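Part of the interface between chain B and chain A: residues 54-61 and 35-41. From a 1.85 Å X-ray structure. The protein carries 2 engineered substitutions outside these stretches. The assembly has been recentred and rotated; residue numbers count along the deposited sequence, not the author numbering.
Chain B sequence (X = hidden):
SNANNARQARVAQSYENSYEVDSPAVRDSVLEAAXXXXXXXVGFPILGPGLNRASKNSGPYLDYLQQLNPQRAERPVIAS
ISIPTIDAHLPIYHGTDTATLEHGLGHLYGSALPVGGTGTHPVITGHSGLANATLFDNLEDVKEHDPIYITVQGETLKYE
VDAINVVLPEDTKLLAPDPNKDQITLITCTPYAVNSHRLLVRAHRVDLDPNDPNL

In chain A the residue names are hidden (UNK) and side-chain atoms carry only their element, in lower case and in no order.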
# COMPACT_ATOMS: atom_id res chain seq x y z
N ALA B 54 1.07 -11.16 3.39
CA ALA B 54 2.23 -10.42 3.90
C ALA B 54 3.14 -11.32 4.78
O ALA B 54 2.68 -11.90 5.77
CB ALA B 54 1.78 -9.18 4.66
N SER B 55 4.43 -11.44 4.41
CA SER B 55 5.37 -12.19 5.21
C SER B 55 5.48 -11.45 6.53
O SER B 55 5.68 -10.23 6.57
CB SER B 55 6.76 -12.30 4.57
OG SER B 55 7.71 -12.77 5.51
N LYS B 56 5.37 -12.22 7.60
CA LYS B 56 5.43 -11.68 8.93
C LYS B 56 6.83 -11.25 9.30
O LYS B 56 7.00 -10.58 10.33
CB LYS B 56 4.93 -12.71 9.97
CG LYS B 56 3.46 -12.55 10.36
CD LYS B 56 2.52 -13.18 9.35
CE LYS B 56 1.08 -12.99 9.79
NZ LYS B 56 0.15 -13.24 8.65
N ASN B 57 7.83 -11.65 8.50
CA ASN B 57 9.22 -11.23 8.69
C ASN B 57 9.75 -10.16 7.73
O ASN B 57 10.94 -9.84 7.78
CB ASN B 57 10.13 -12.45 8.56
CG ASN B 57 9.94 -13.43 9.67
OD1 ASN B 57 9.65 -14.60 9.42
ND2 ASN B 57 10.09 -12.96 10.91
N SER B 58 8.90 -9.60 6.86
CA SER B 58 9.33 -8.45 6.03
C SER B 58 9.63 -7.26 6.95
O SER B 58 9.04 -7.12 8.07
CB SER B 58 8.29 -8.08 4.99
OG SER B 58 7.19 -7.43 5.61
N GLY B 59 10.54 -6.40 6.52
CA GLY B 59 10.82 -5.18 7.26
C GLY B 59 9.58 -4.33 7.57
O GLY B 59 9.36 -3.98 8.75
N PRO B 60 8.77 -4.02 6.55
CA PRO B 60 7.60 -3.17 6.87
C PRO B 60 6.60 -3.81 7.82
O PRO B 60 6.03 -3.09 8.65
CB PRO B 60 6.98 -2.92 5.51
CG PRO B 60 8.15 -3.00 4.56
CD PRO B 60 8.97 -4.14 5.09
N TYR B 61 6.40 -5.13 7.72
CA TYR B 61 5.44 -5.80 8.58
C TYR B 61 5.98 -5.84 10.00
O TYR B 61 5.24 -5.59 10.94
CB TYR B 61 5.05 -7.20 8.08
CG TYR B 61 3.72 -7.66 8.67
CD1 TYR B 61 2.53 -7.26 8.12
CD2 TYR B 61 3.67 -8.46 9.83
CE1 TYR B 61 1.32 -7.62 8.67
CE2 TYR B 61 2.46 -8.86 10.39
CZ TYR B 61 1.28 -8.44 9.81
OH TYR B 61 0.05 -8.82 10.34
N UNK A 35 11.75 -9.93 -2.95
CA UNK A 35 10.48 -10.68 -3.00
C UNK A 35 9.76 -10.69 -1.64
O UNK A 35 8.55 -10.51 -1.59
c UNK A 35 11.08 -12.29 -4.87
c UNK A 35 10.69 -12.12 -3.44
n UNK A 35 13.92 -14.16 -7.77
c UNK A 35 11.33 -13.76 -5.20
n UNK A 35 14.04 -14.79 -5.56
n UNK A 35 12.11 -13.79 -6.43
c UNK A 35 13.36 -14.24 -6.57
N UNK A 36 10.50 -10.87 -0.56
CA UNK A 36 9.94 -10.76 0.79
C UNK A 36 9.35 -9.33 1.05
O UNK A 36 8.21 -9.18 1.57
n UNK A 36 12.54 -10.64 4.45
c UNK A 36 10.99 -11.09 1.84
o UNK A 36 11.18 -12.29 5.11
c UNK A 36 10.49 -10.91 3.27
c UNK A 36 11.45 -11.34 4.34
N UNK A 37 10.12 -8.30 0.69
CA UNK A 37 9.66 -6.92 0.78
C UNK A 37 8.32 -6.78 0.04
O UNK A 37 7.33 -6.25 0.59
c UNK A 37 8.88 -2.88 -1.12
o UNK A 37 8.33 -0.78 -0.20
c UNK A 37 10.14 -4.52 0.14
c UNK A 37 9.57 -2.40 1.12
c UNK A 37 8.92 -2.02 -0.07
c UNK A 37 9.47 -4.13 -1.02
c UNK A 37 10.70 -5.91 0.26
c UNK A 37 10.16 -3.65 1.20
N UNK A 38 8.27 -7.30 -1.18
CA UNK A 38 7.05 -7.21 -1.98
C UNK A 38 5.79 -7.81 -1.35
O UNK A 38 4.68 -7.31 -1.62
c UNK A 38 7.25 -7.82 -3.35
o UNK A 38 8.31 -5.73 -3.94
n UNK A 38 8.45 -7.46 -5.42
c UNK A 38 8.04 -6.91 -4.27
N UNK A 39 5.94 -8.82 -0.50
CA UNK A 39 4.77 -9.38 0.21
C UNK A 39 4.10 -8.36 1.10
O UNK A 39 2.91 -8.51 1.42
c UNK A 39 5.10 -10.62 1.04
c UNK A 39 5.74 -11.71 0.21
o UNK A 39 5.92 -10.27 2.16
N UNK A 40 4.86 -7.36 1.52
CA UNK A 40 4.36 -6.28 2.40
C UNK A 40 3.63 -5.16 1.64
O UNK A 40 3.02 -4.30 2.27
c UNK A 40 5.54 -5.67 3.19
o UNK A 40 6.30 -4.75 2.39
N UNK A 41 3.70 -5.15 0.31
CA UNK A 41 3.07 -4.14 -0.51
C UNK A 41 1.65 -4.61 -0.79
O UNK A 41 1.43 -5.55 -1.55
c UNK A 41 3.08 -2.92 -2.73
c UNK A 41 3.81 -3.95 -1.85
c UNK A 41 5.25 -3.50 -1.57
O HOH W 1 5.16 -8.58 4.58

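Position 35 carries seven side-chain atoms: three carbons in a row, a nitrogen, then a carbon bearing two more nitrogens. The side chain is out of reach of the chain B stretch and takes no part in the contact. The guanidinium group identifies Arg A35.

Position 36 has three carbons, the third carrying one oxygen and one nitrogen. Its end comes near the turn of chain B, where the oxygen approaches Ser B55 and Asn B57. An unbranched chain ending in an amide is glutamine, Gln A36. Both chi1 and chi2 are t, so the chain is extended. Gln A36 OE1 lies 3.5 Å from Ser B55 OG and 3.6 Å from Asn B57 CB. The aliphatic part also counts: Gln A36 CG is 4.0 Å from Ser B58 CB.

Position 37 shows one carbon followed by a six-carbon ring bearing one oxygen. The ring meets Pro B60 obliquely. This is Tyr A37. Tyr A37 CE1 lies 3.8 Å from Pro B60 CG, an apolar contact between two buried residues.

Position 38 has two carbons, the second carrying an oxygen and a nitrogen. It points away from chain B and touches nothing there. This shorter amide is Asn A38, and it is hydrogen-bonded elsewhere in the structure.

Position 39 has a first carbon that branches into one oxygen and one carbon. The oxygen accepts from Ser B55 N. This is threonine, Thr A39. Thr A39 OG1 donates to Gln A36 O (2.6 Å) and accepts from Ser B55 N (2.9 Å, 161° at the hydrogen). The backbone contributes as well: Ala B54 CA makes a CA-H...O contact with Thr A39 O at 3.2 Å.

Position 40 has one carbon and one oxygen, which lie against Ser B58 and Pro B60. It is Ser A40. Ser A40 OG donates to Tyr A37 O (2.6 Å) and sits 3.3 Å from Pro B60 CG. Ser A40 CB packs 3.4 Å from Ser B58 OG.

Position 41 has one carbon carrying two more. It points away and makes no contact here. The branched side chain is that of Val A41.

The chain B side is a type I turn from Ser B55 to Ser B58, leading into a helix. Ser B58 OG caps that helix by accepting from Tyr B61 N (3.2 Å). Thr A39 supplies the direct hydrogen bond between the stretches. Water 1 reinforces it, donating to Thr A39 OG1 (3.0 Å) and to Ser B55 O (2.6 Å), and bonding Ser B58 OG (2.6 Å). The threonine hydroxyl thus links its own helix, the chain B backbone and the water. Around this polar centre, Gln A36 covers the turn, while Tyr A37 and Ser A40 pack against Pro B60.

Chain A, residues 35-41: RQYNTSV
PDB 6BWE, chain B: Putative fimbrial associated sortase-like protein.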